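Local structure of relaxosome protein TraM (Escherichia coli, 4QPO) at the interface of chains A and B. The protein helps regulate conjugative plasmid transfer as part of the relaxosome, binding DNA as a tetramer through a ribbon-helix-helix domain. Sequence-based numbering; all coordinates share one arbitrary frame. Chains: chain A/B, Relaxosome protein TraM.

Contact 1: the interface of chains A and B. Residues chain A 18, 40-41, 44; chain B 45-46, 48-49.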
loop_
_atom_site.group_PDB
_atom_site.type_symbol
_atom_site.label_atom_id
_atom_site.label_comp_id
_atom_site.label_asym_id
_atom_site.label_seq_id
_atom_site.Cartn_x
_atom_site.Cartn_y
_atom_site.Cartn_z
ATOM N N ILE A 18 2.751 -0.932 16.675
ATOM C CA ILE A 18 2.652 -2.230 16.019
ATOM C C ILE A 18 3.154 -3.287 16.973
ATOM O O ILE A 18 2.466 -4.269 17.221
ATOM C CB ILE A 18 3.470 -2.316 14.714
ATOM C CG1 ILE A 18 3.006 -1.270 13.705
ATOM C CG2 ILE A 18 3.357 -3.715 14.106
ATOM C CD1 ILE A 18 1.646 -1.531 13.173
ATOM N N MET A 40 10.484 -5.719 8.216
ATOM C CA MET A 40 9.317 -6.323 7.600
ATOM C C MET A 40 8.532 -5.279 6.833
ATOM O O MET A 40 7.993 -5.557 5.771
ATOM C CB MET A 40 8.423 -6.986 8.659
ATOM C CG MET A 40 7.315 -7.862 8.084
ATOM S SD MET A 40 5.681 -7.457 8.734
ATOM C CE MET A 40 5.418 -5.892 7.932
ATOM N N LEU A 41 8.470 -4.073 7.377
ATOM C CA LEU A 41 7.708 -3.015 6.741
ATOM C C LEU A 41 8.413 -2.482 5.496
ATOM O O LEU A 41 7.752 -2.069 4.529
ATOM C CB LEU A 41 7.444 -1.888 7.730
ATOM C CG LEU A 41 6.399 -2.164 8.803
ATOM C CD1 LEU A 41 6.455 -1.057 9.808
ATOM C CD2 LEU A 41 5.000 -2.267 8.185
ATOM N N LEU A 44 7.904 -5.107 2.737
ATOM C CA LEU A 44 6.509 -4.906 2.301
ATOM C C LEU A 44 6.410 -3.715 1.344
ATOM O O LEU A 44 5.802 -3.791 0.272
ATOM C CB LEU A 44 5.589 -4.666 3.502
ATOM C CG LEU A 44 4.097 -4.354 3.201
ATOM C CD1 LEU A 44 3.500 -5.355 2.234
ATOM C CD2 LEU A 44 3.261 -4.331 4.457
ATOM N N GLY B 45 5.322 0.861 3.422
ATOM C CA GLY B 45 4.934 -0.388 4.022
ATOM C C GLY B 45 4.116 -0.135 5.273
ATOM O O GLY B 45 3.185 -0.891 5.580
ATOM N N LEU B 46 4.453 0.932 5.988
ATOM C CA LEU B 46 3.703 1.297 7.169
ATOM C C LEU B 46 2.275 1.772 6.848
ATOM O O LEU B 46 1.321 1.380 7.530
ATOM C CB LEU B 46 4.451 2.379 7.934
ATOM C CG LEU B 46 3.959 2.726 9.329
ATOM C CD1 LEU B 46 3.956 1.513 10.234
ATOM C CD2 LEU B 46 4.872 3.803 9.880
ATOM N N VAL B 48 0.496 0.904 4.333
ATOM C CA VAL B 48 -0.245 -0.270 3.880
ATOM C C VAL B 48 -0.689 -1.143 5.044
ATOM O O VAL B 48 -1.843 -1.554 5.124
ATOM C CB VAL B 48 0.599 -1.111 2.915
ATOM C CG1 VAL B 48 0.107 -2.557 2.852
ATOM C CG2 VAL B 48 0.600 -0.460 1.543
ATOM N N HIS B 49 0.248 -1.425 5.937
ATOM C CA HIS B 49 -0.024 -2.287 7.077
ATOM C C HIS B 49 -1.126 -1.681 7.949
ATOM O O HIS B 49 -1.991 -2.393 8.477
ATOM C CB HIS B 49 1.260 -2.510 7.880
ATOM C CG HIS B 49 1.138 -3.566 8.932
ATOM N ND1 HIS B 49 0.922 -3.272 10.260
ATOM C CD2 HIS B 49 1.215 -4.915 8.852
ATOM C CE1 HIS B 49 0.859 -4.394 10.953
ATOM N NE2 HIS B 49 1.038 -5.406 10.122
#

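Contact 2: the interface of chains A and B. Residues chain A 2-4; chain B 3-4, 6.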
loop_
_atom_site.group_PDB
_atom_site.type_symbol
_atom_site.label_atom_id
_atom_site.label_comp_id
_atom_site.label_asym_id
_atom_site.label_seq_id
_atom_site.Cartn_x
_atom_site.Cartn_y
_atom_site.Cartn_z
ATOM N N LYS A 2 23.611 -3.780 5.486
ATOM C CA LYS A 2 23.289 -2.849 6.549
ATOM C C LYS A 2 22.812 -1.535 5.930
ATOM O O LYS A 2 23.443 -1.023 4.998
ATOM C CB LYS A 2 24.498 -2.600 7.447
ATOM C CG LYS A 2 24.157 -1.832 8.718
ATOM C CD LYS A 2 25.385 -1.509 9.557
ATOM C CE LYS A 2 25.001 -0.831 10.872
ATOM N NZ LYS A 2 26.191 -0.574 11.746
ATOM N N VAL A 3 21.718 -0.983 6.449
ATOM C CA VAL A 3 21.249 0.328 5.964
ATOM C C VAL A 3 21.015 1.302 7.112
ATOM O O VAL A 3 20.675 0.910 8.228
ATOM C CB VAL A 3 19.940 0.217 5.129
ATOM C CG1 VAL A 3 20.153 -0.669 3.958
ATOM C CG2 VAL A 3 18.816 -0.339 5.944
ATOM N N ASN A 4 21.216 2.580 6.823
ATOM C CA ASN A 4 21.004 3.644 7.790
ATOM C C ASN A 4 19.860 4.500 7.330
ATOM O O ASN A 4 19.931 5.099 6.266
ATOM C CB ASN A 4 22.266 4.481 7.945
ATOM C CG ASN A 4 23.476 3.631 8.201
ATOM O OD1 ASN A 4 24.391 3.565 7.378
ATOM N ND2 ASN A 4 23.477 2.938 9.336
ATOM N N VAL B 3 17.820 5.234 12.101
ATOM C CA VAL B 3 17.548 3.815 12.355
ATOM C C VAL B 3 18.534 2.907 11.622
ATOM O O VAL B 3 18.670 3.011 10.403
ATOM C CB VAL B 3 16.093 3.460 11.923
ATOM C CG1 VAL B 3 15.852 1.967 11.954
ATOM C CG2 VAL B 3 15.080 4.201 12.810
ATOM N N ASN B 4 19.195 2.002 12.341
ATOM C CA ASN B 4 20.076 1.037 11.691
ATOM C C ASN B 4 19.398 -0.313 11.492
ATOM O O ASN B 4 18.799 -0.889 12.408
ATOM C CB ASN B 4 21.379 0.845 12.479
ATOM C CG ASN B 4 22.383 1.947 12.217
ATOM O OD1 ASN B 4 22.156 2.831 11.384
ATOM N ND2 ASN B 4 23.501 1.912 12.941
ATOM N N TYR B 6 19.593 -4.237 9.232
ATOM C CA TYR B 6 20.135 -5.205 8.292
ATOM C C TYR B 6 19.001 -5.766 7.432
ATOM O O TYR B 6 18.017 -6.277 7.953
ATOM C CB TYR B 6 20.875 -6.308 9.031
ATOM C CG TYR B 6 22.143 -5.842 9.677
ATOM C CD1 TYR B 6 22.113 -5.065 10.845
ATOM C CD2 TYR B 6 23.381 -6.174 9.141
ATOM C CE1 TYR B 6 23.291 -4.633 11.447
ATOM C CE2 TYR B 6 24.553 -5.748 9.733
ATOM C CZ TYR B 6 24.504 -4.984 10.889
ATOM O OH TYR B 6 25.668 -4.556 11.480
#

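Contact 3: the interface of chains A and B. Residues chain A 42-43, 46; chain B 8, 11, 14-15, 18, 41.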
loop_
_atom_site.group_PDB
_atom_site.type_symbol
_atom_site.label_atom_id
_atom_site.label_comp_id
_atom_site.label_asym_id
_atom_site.label_seq_id
_atom_site.Cartn_x
_atom_site.Cartn_y
_atom_site.Cartn_z
ATOM N N LEU A 42 9.744 -2.527 5.512
ATOM C CA LEU A 42 10.556 -2.056 4.394
ATOM C C LEU A 42 10.450 -3.019 3.212
ATOM O O LEU A 42 10.372 -2.598 2.049
ATOM C CB LEU A 42 12.023 -1.893 4.826
ATOM C CG LEU A 42 13.096 -1.596 3.765
ATOM C CD1 LEU A 42 12.741 -0.421 2.904
ATOM C CD2 LEU A 42 14.392 -1.327 4.453
ATOM N N GLU A 43 10.442 -4.315 3.506
ATOM C CA GLU A 43 10.332 -5.303 2.446
ATOM C C GLU A 43 8.903 -5.347 1.888
ATOM O O GLU A 43 8.736 -5.612 0.709
ATOM C CB GLU A 43 10.781 -6.676 2.944
ATOM C CG GLU A 43 12.283 -6.667 3.256
ATOM C CD GLU A 43 12.844 -8.017 3.566
ATOM O OE1 GLU A 43 12.086 -8.868 4.088
ATOM O OE2 GLU A 43 14.055 -8.226 3.301
ATOM N N LEU A 46 8.752 -2.456 -0.413
ATOM C CA LEU A 46 9.354 -2.897 -1.651
ATOM C C LEU A 46 8.405 -3.716 -2.522
ATOM O O LEU A 46 8.320 -3.490 -3.724
ATOM C CB LEU A 46 10.612 -3.708 -1.327
ATOM C CG LEU A 46 11.808 -3.653 -2.233
ATOM C CD1 LEU A 46 12.184 -2.255 -2.666
ATOM C CD2 LEU A 46 12.956 -4.321 -1.507
ATOM N N SER B 8 17.781 -7.926 3.621
ATOM C CA SER B 8 18.219 -9.072 2.832
ATOM C C SER B 8 19.031 -8.577 1.635
ATOM O O SER B 8 18.933 -7.407 1.255
ATOM C CB SER B 8 17.010 -9.911 2.371
ATOM O OG SER B 8 16.185 -9.138 1.509
ATOM N N ALA B 11 16.638 -7.476 -1.058
ATOM C CA ALA B 11 16.014 -6.150 -0.882
ATOM C C ALA B 11 17.014 -5.051 -1.237
ATOM O O ALA B 11 16.683 -4.061 -1.886
ATOM C CB ALA B 11 15.506 -5.976 0.568
ATOM N N LYS B 14 17.285 -4.821 -4.900
ATOM C CA LYS B 14 16.091 -4.199 -5.474
ATOM C C LYS B 14 16.138 -2.664 -5.306
ATOM O O LYS B 14 15.830 -1.917 -6.235
ATOM C CB LYS B 14 14.791 -4.749 -4.836
ATOM C CG LYS B 14 14.476 -6.276 -5.034
ATOM C CD LYS B 14 13.892 -6.640 -6.337
ATOM C CE LYS B 14 13.494 -8.149 -6.364
ATOM N NZ LYS B 14 12.688 -8.547 -5.170
ATOM N N ILE B 15 16.487 -2.197 -4.117
ATOM C CA ILE B 15 16.576 -0.758 -3.881
ATOM C C ILE B 15 17.658 -0.129 -4.766
ATOM O O ILE B 15 17.436 0.931 -5.329
ATOM C CB ILE B 15 16.844 -0.465 -2.399
ATOM C CG1 ILE B 15 15.683 -1.032 -1.579
ATOM C CG2 ILE B 15 16.946 1.062 -2.175
ATOM C CD1 ILE B 15 15.868 -0.960 -0.079
ATOM N N ILE B 18 16.116 0.334 -8.171
ATOM C CA ILE B 18 15.196 1.482 -8.228
ATOM C C ILE B 18 15.951 2.789 -8.469
ATOM O O ILE B 18 15.550 3.636 -9.287
ATOM C CB ILE B 18 14.401 1.613 -6.942
ATOM C CG1 ILE B 18 13.399 0.459 -6.789
ATOM C CG2 ILE B 18 13.659 2.945 -6.870
ATOM C CD1 ILE B 18 12.814 0.404 -5.355
ATOM N N LEU B 41 10.275 3.744 1.375
ATOM C CA LEU B 41 9.689 2.407 1.257
ATOM C C LEU B 41 9.178 1.893 2.611
ATOM O O LEU B 41 8.133 1.234 2.688
ATOM C CB LEU B 41 10.717 1.425 0.668
ATOM C CG LEU B 41 11.072 1.677 -0.807
ATOM C CD1 LEU B 41 12.318 0.906 -1.179
ATOM C CD2 LEU B 41 9.917 1.312 -1.734
#

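Contact 1: the interface of chains A and B
The backbones of helix 34-52 of chain A and helix 34-49 of chain B come close at A:Leu41 and B:Gly45, where the carbonyl oxygen O of A:Leu41 lies 3.3 Å from CA of B:Gly45. With no side chain at B:Gly45, the leucines of chain A reach its main chain. A:Leu41 directs CD2 at the carbonyl O of B:Gly45 (3.5 Å), and A:Leu44 presents its own CD2 to that same oxygen, so two methyl groups crowd one peptide carbonyl. The side chains of A:Leu41 and B:Leu46 cross at a slant, with CD1 of A:Leu41 3.6 Å from CD1 of B:Leu46. B:His49 buries more surface here than any other residue of the patch. Its CG stands anti to the backbone N (chi1 -170°), which swings the imidazole away from its own helix towards helix 9-23 of chain A. There A:Ile18, arriving from the opposite direction, sets CD1 3.5 Å from ring atom ND1 and 3.7 Å from CE1 of B:His49, while the CB of the histidine rests on CD2 of A:Leu41. At the far end, A:Leu44 CD2 touches CG1 of B:Val48. This crossing of the second helices, with A:Ile18 against B:His49, forms part of the core holding the ribbon-helix-helix dimer together.

Contact 2: the interface of chains A and B
A:Lys2 lies across B:Tyr6 at one end of the antiparallel two-stranded ribbon of the ribbon-helix-helix fold, in which strand 2-6 of each chain pairs with its partner. The bridges match A:Lys2 with B:Tyr6 and A:Asn4 with B:Asn4. The tightest packing is at the lysine. With CG anti to the backbone N (chi1 -170°) and the chain extended beyond it, the aliphatic stem runs up the phenol: CG of A:Lys2 sits over one face of the B:Tyr6 ring, 4.0 Å from its centroid and displaced towards the rim, and CD of A:Lys2 lies 3.6 Å from the hydroxyl OH of B:Tyr6. Contact is looser at the amine end of the side chain, where NZ of A:Lys2 is 4.0 Å from OH of B:Tyr6 and 3.9 Å from the amide ND2 of B:Asn4. In the middle of the ribbon the two asparagine side chains stand side by side and point the same way, their amide planes turned 56° apart. ND2 of A:Asn4 donates to OD1 of B:Asn4; the modelled 2.4 Å is implausibly short, so its detail is doubtful. Lysine, asparagine and tyrosine rise from the face that proteins of this fold insert into the DNA major groove.

Contact 3: the interface of chains A and B
A:Leu46, the residue that loses most surface to the partner in this patch, pushes its isobutyl group from helix 34-52 between the two helices of chain B. Its two methyls divide the work. CD1 of A:Leu46 meets CD1 of B:Leu41 at 3.5 Å, rather tighter than usual for methyl groups, and also touches CD1 of B:Ile18 (3.8 Å) and CG1 of B:Ile15. CD2 of A:Leu46 turns to helix 9-24, lying 3.6 Å from CA of B:Ala11 and beside its CB, with CB of B:Lys14 close by. The small side chain of B:Ala11 probably allows this close approach. The leucine's chi1 of -146° departs well from a staggered value, perhaps the price of fitting both branches into this corner. One turn earlier, A:Leu42 adds its CD1 against CB of B:Leu41. At the rim, A:Glu43 stretches its carboxylate towards the start of helix 9-24, where the hydroxyl OG of B:Ser8 donates to OE2 of A:Glu43 at 2.9 Å, almost in line with the CD-OE2 bond. The glutamate is poorly ordered, so this link may be less firm than the leucine packing. OG of B:Ser8, placed between its own N and carbonyl carbon (chi1 63°), also accepts a hydrogen bond from the backbone N of B:Ala11 (3.1 Å) and thereby caps the helix. The patch thus locks the second helix of one subunit onto the first helix of the other, joining both chains into one DNA-binding unit.

Contact 1 and contact 3 lie about 12 Å apart, measured between the centres of their C-alpha atoms, and both rest on the long second helices. They also share positions across the two-fold: A:Leu41 and B:Leu46 of contact 1 are the mates of B:Leu41 and A:Leu46 in contact 3, and A:Ile18 and B:Ile18 likewise correspond. Contact 2 stands about 12 Å from contact 3 and 17 Å from contact 1, at the ribbon. Through B:Ser8, just beyond strand 2-6, contact 3 leads from the ribbon to the helices, so the intertwined helical core probably fixes the ribbon for DNA binding.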